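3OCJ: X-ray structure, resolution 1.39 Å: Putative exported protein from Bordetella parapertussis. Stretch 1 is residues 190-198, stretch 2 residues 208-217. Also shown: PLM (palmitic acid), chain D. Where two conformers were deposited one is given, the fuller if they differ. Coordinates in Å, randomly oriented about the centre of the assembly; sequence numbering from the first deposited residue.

Stretch 1, residues 190-198: LLTSNGLNI
Stretch 2 208-217: ELYRRFWQAL

Contact between a strand-and-loop segment (190-198) and a helix (208-217) of one chain in a putative exported protein from Bordetella parapertussis. Stretch 1 starts extended, with phi/psi near -140/138 at Leu190 and -135/130 at Leu191, turns at Gly195 (92/20) and enters a 3-10 segment at Asn197. Stretch 2 is helical from Glu208 to Ala216, phi near -60 to -76. The two run in opposite directions: Asn197 CA lies 8.2 Å from Leu209 CA, and Leu190 CA lies 6.9 Å from Leu217 CA. Together they bury 397 Å².

Glu208 (chi1 m, chi2 m) stays out of the contact and pairs one turn on with Arg211, in a salt bridge of 3.1 Å from Arg211 NH2 to Glu208 OE2. Leu209 (chi1 t, chi2 p) points toward stretch 1 and meets Leu196 (m, t), with Leu209 CD2 4.2 Å from Leu196 CD1. Tyr210 (chi1 m) leaves the helix sideways, but its length carries the hydroxyl across to the one hydrogen bond of the contact: Asn197 ND2 donates to Tyr210 OH at 2.9 Å, with an N-H...O angle of 157°. The amide nitrogen lies near the ring plane, at its edge, and Asn197 reaches it with chi1 p and chi2 12°. Arg212 (m, t, t) starts sideways and its end leads away; its backbone N bonds to Glu208 O at 3.0 Å in the regular helical pattern.

Phe213 (chi1 m, chi2 -19°) points toward the strand and is the stretch 2 residue most covered by stretch 1. Leu191 (t, t), also pointing toward its partner, sets CD2 over one face of the ring, 4.0 Å from the Phe213 ring centroid and 13° off the normal, a CH-pi contact; its closest ring atom is Phe213 CD1, 3.9 Å from Leu191 CD2. Ser193 (chi1 t) brings OG to 3.4 Å from Phe213 CZ, while that hydroxyl is hydrogen-bonded elsewhere in the structure. Trp214 (chi1 t, chi2 97°) points away.

Ala216 points toward stretch 1, and its CB sits 4.4 Å from Leu191 CD1. Leu217 is the first residue to leave helical angles, at -81/145. Its CB points sideways, yet the m, t rotamer brings CD2 back to the strand, 3.9 Å from both Leu190 N and Leu191 N and 4.0 Å from Leu191 CB. Leu191 thus packs against Phe213, Ala216 and Leu217, while the neighbouring Leu190 and Thr192 side chains point away. Beyond the contact, Ile198 CD1 approaches palmitic acid C2 at 3.6 Å.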

# COMPACT_ATOMS: atom_id res chain seq x y z
N LEU A 190 -2.33 14.10 -13.50
CA LEU A 190 -1.55 13.06 -12.87
C LEU A 190 -2.44 12.35 -11.87
O LEU A 190 -3.21 13.00 -11.15
CB LEU A 190 -0.37 13.68 -12.12
CG LEU A 190 1.03 13.61 -12.71
CD1 LEU A 190 1.97 14.42 -11.84
CD2 LEU A 190 1.48 12.16 -12.80
N LEU A 191 -2.38 11.03 -11.81
CA LEU A 191 -3.16 10.27 -10.84
C LEU A 191 -2.24 9.23 -10.22
O LEU A 191 -1.53 8.52 -10.93
CB LEU A 191 -4.38 9.60 -11.50
CG LEU A 191 -5.40 8.95 -10.55
CD1 LEU A 191 -6.82 8.92 -11.13
CD2 LEU A 191 -4.97 7.54 -10.12
N THR A 192 -2.23 9.18 -8.89
CA THR A 192 -1.45 8.17 -8.20
C THR A 192 -2.38 7.24 -7.39
O THR A 192 -3.39 7.68 -6.82
CB THR A 192 -0.37 8.82 -7.32
OG1 THR A 192 0.43 7.81 -6.70
CG2 THR A 192 -1.00 9.72 -6.27
N SER A 193 -2.04 5.96 -7.36
CA SER A 193 -2.84 4.95 -6.68
C SER A 193 -1.96 3.88 -6.07
O SER A 193 -1.14 3.27 -6.75
CB SER A 193 -3.82 4.30 -7.66
OG SER A 193 -4.64 3.34 -7.00
N ASN A 194 -2.16 3.64 -4.78
CA ASN A 194 -1.48 2.54 -4.09
C ASN A 194 -2.46 1.87 -3.14
O ASN A 194 -3.20 2.55 -2.44
CB ASN A 194 -0.27 3.07 -3.33
CG ASN A 194 0.46 1.98 -2.55
OD1 ASN A 194 0.45 1.96 -1.32
ND2 ASN A 194 1.09 1.08 -3.27
N GLY A 195 -2.45 0.55 -3.11
CA GLY A 195 -3.16 -0.20 -2.09
C GLY A 195 -4.58 -0.63 -2.40
O GLY A 195 -5.37 -0.94 -1.49
N LEU A 196 -4.95 -0.68 -3.68
CA LEU A 196 -6.26 -1.20 -4.07
C LEU A 196 -6.15 -2.50 -4.84
O LEU A 196 -6.76 -3.51 -4.49
CB LEU A 196 -7.03 -0.20 -4.93
CG LEU A 196 -7.72 0.97 -4.25
CD1 LEU A 196 -8.45 1.80 -5.30
CD2 LEU A 196 -8.68 0.46 -3.19
N ASN A 197 -5.37 -2.47 -5.92
CA ASN A 197 -5.29 -3.63 -6.79
C ASN A 197 -4.81 -4.88 -6.06
O ASN A 197 -5.24 -5.99 -6.37
CB ASN A 197 -4.42 -3.34 -8.03
CG ASN A 197 -3.07 -2.71 -7.67
OD1 ASN A 197 -2.65 -2.68 -6.51
ND2 ASN A 197 -2.36 -2.25 -8.69
N ILE A 198 -3.90 -4.71 -5.10
CA ILE A 198 -3.33 -5.84 -4.38
C ILE A 198 -4.35 -6.56 -3.48
O ILE A 198 -4.08 -7.67 -3.02
CB ILE A 198 -2.11 -5.43 -3.55
CG1 ILE A 198 -2.49 -4.37 -2.50
CG2 ILE A 198 -1.00 -4.96 -4.48
CD1 ILE A 198 -1.30 -3.83 -1.71
N GLU A 208 -10.55 -3.01 -14.99
CA GLU A 208 -11.59 -2.00 -15.02
C GLU A 208 -11.26 -0.78 -14.16
O GLU A 208 -11.58 0.36 -14.53
CB GLU A 208 -12.95 -2.60 -14.66
CG GLU A 208 -13.49 -3.51 -15.75
CD GLU A 208 -13.39 -2.86 -17.13
OE1 GLU A 208 -13.84 -1.70 -17.27
OE2 GLU A 208 -12.85 -3.50 -18.07
N LEU A 209 -10.59 -1.01 -13.03
CA LEU A 209 -10.12 0.11 -12.22
C LEU A 209 -9.13 0.95 -13.03
O LEU A 209 -9.22 2.18 -13.06
CB LEU A 209 -9.46 -0.42 -10.94
CG LEU A 209 -8.84 0.66 -10.04
CD1 LEU A 209 -9.91 1.46 -9.33
CD2 LEU A 209 -7.90 0.05 -9.03
N TYR A 210 -8.20 0.29 -13.71
CA TYR A 210 -7.24 1.00 -14.55
C TYR A 210 -7.93 1.79 -15.65
O TYR A 210 -7.50 2.89 -16.00
CB TYR A 210 -6.21 0.04 -15.15
CG TYR A 210 -5.28 -0.64 -14.16
CD1 TYR A 210 -5.11 -0.14 -12.87
CD2 TYR A 210 -4.58 -1.78 -14.53
CE1 TYR A 210 -4.23 -0.77 -11.98
CE2 TYR A 210 -3.72 -2.42 -13.65
CZ TYR A 210 -3.55 -1.91 -12.38
OH TYR A 210 -2.69 -2.54 -11.51
N ARG A 211 -9.01 1.23 -16.21
CA ARG A 211 -9.76 1.94 -17.23
C ARG A 211 -10.40 3.21 -16.68
O ARG A 211 -10.43 4.24 -17.35
CB ARG A 211 -10.83 1.04 -17.86
CG ARG A 211 -11.15 1.44 -19.29
CD ARG A 211 -12.26 0.60 -19.88
NE ARG A 211 -11.99 -0.83 -19.83
CZ ARG A 211 -11.32 -1.51 -20.76
NH1 ARG A 211 -10.82 -0.88 -21.82
NH2 ARG A 211 -11.15 -2.81 -20.63
N ARG A 212 -10.92 3.14 -15.45
CA ARG A 212 -11.47 4.34 -14.82
C ARG A 212 -10.38 5.38 -14.58
O ARG A 212 -10.60 6.57 -14.78
CB ARG A 212 -12.21 3.97 -13.53
CG ARG A 212 -13.48 3.19 -13.82
CD ARG A 212 -14.18 2.69 -12.59
NE ARG A 212 -15.38 1.95 -12.97
CZ ARG A 212 -16.59 2.50 -13.08
NH1 ARG A 212 -16.77 3.78 -12.82
NH2 ARG A 212 -17.62 1.75 -13.46
N PHE A 213 -9.20 4.93 -14.18
CA PHE A 213 -8.07 5.85 -14.06
C PHE A 213 -7.76 6.51 -15.41
O PHE A 213 -7.57 7.72 -15.50
CB PHE A 213 -6.81 5.13 -13.57
CG PHE A 213 -6.89 4.62 -12.16
CD1 PHE A 213 -7.81 5.12 -11.25
CD2 PHE A 213 -5.99 3.64 -11.72
CE1 PHE A 213 -7.85 4.63 -9.94
CE2 PHE A 213 -6.02 3.17 -10.42
CZ PHE A 213 -6.95 3.66 -9.53
N TRP A 214 -7.72 5.72 -16.48
CA TRP A 214 -7.43 6.26 -17.80
C TRP A 214 -8.48 7.29 -18.20
O TRP A 214 -8.15 8.37 -18.70
CB TRP A 214 -7.40 5.12 -18.81
CG TRP A 214 -6.92 5.49 -20.18
CD1 TRP A 214 -5.66 5.32 -20.69
CD2 TRP A 214 -7.70 6.08 -21.24
NE1 TRP A 214 -5.61 5.76 -22.00
CE2 TRP A 214 -6.85 6.24 -22.35
CE3 TRP A 214 -9.04 6.49 -21.35
CZ2 TRP A 214 -7.29 6.78 -23.56
CZ3 TRP A 214 -9.47 7.03 -22.55
CH2 TRP A 214 -8.60 7.17 -23.63
N GLN A 215 -9.74 6.97 -17.96
CA GLN A 215 -10.82 7.89 -18.31
C GLN A 215 -10.75 9.19 -17.52
O GLN A 215 -11.09 10.26 -18.03
CB GLN A 215 -12.17 7.17 -18.17
CG GLN A 215 -12.35 6.08 -19.23
CD GLN A 215 -13.50 5.13 -18.96
OE1 GLN A 215 -14.08 5.13 -17.87
NE2 GLN A 215 -13.83 4.30 -19.95
N ALA A 216 -10.25 9.11 -16.28
CA ALA A 216 -10.13 10.29 -15.42
C ALA A 216 -8.97 11.20 -15.81
O ALA A 216 -8.96 12.38 -15.46
CB ALA A 216 -10.01 9.87 -13.95
N LEU A 217 -7.99 10.67 -16.54
CA LEU A 217 -6.83 11.47 -16.94
C LEU A 217 -7.13 12.33 -18.16
O LEU A 217 -7.88 11.94 -19.04
CB LEU A 217 -5.62 10.58 -17.21
CG LEU A 217 -4.97 10.01 -15.95
CD1 LEU A 217 -4.03 8.87 -16.31
CD2 LEU A 217 -4.23 11.10 -15.19
C1 PLM D . -1.19 -1.85 1.55
O1 PLM D . -0.52 -0.89 1.09
O2 PLM D . -2.37 -1.63 1.89
C2 PLM D . -0.60 -3.24 1.73
C3 PLM D . 0.91 -3.29 1.53
C4 PLM D . 1.40 -4.66 2.00
C5 PLM D . 2.86 -4.95 1.65
C6 PLM D . 3.82 -4.03 2.39
C7 PLM D . 3.42 -3.78 3.84
C8 PLM D . 3.50 -5.02 4.72
C9 PLM D . 3.11 -4.61 6.14
CA PLM D . 3.57 -5.61 7.20
CB PLM D . 3.68 -4.90 8.54
CC PLM D . 3.69 -5.87 9.71
CD PLM D . 3.76 -5.12 11.03
CE PLM D . 3.59 -6.10 12.18
CF PLM D . 3.19 -5.38 13.47
CG PLM D . 4.22 -4.36 13.92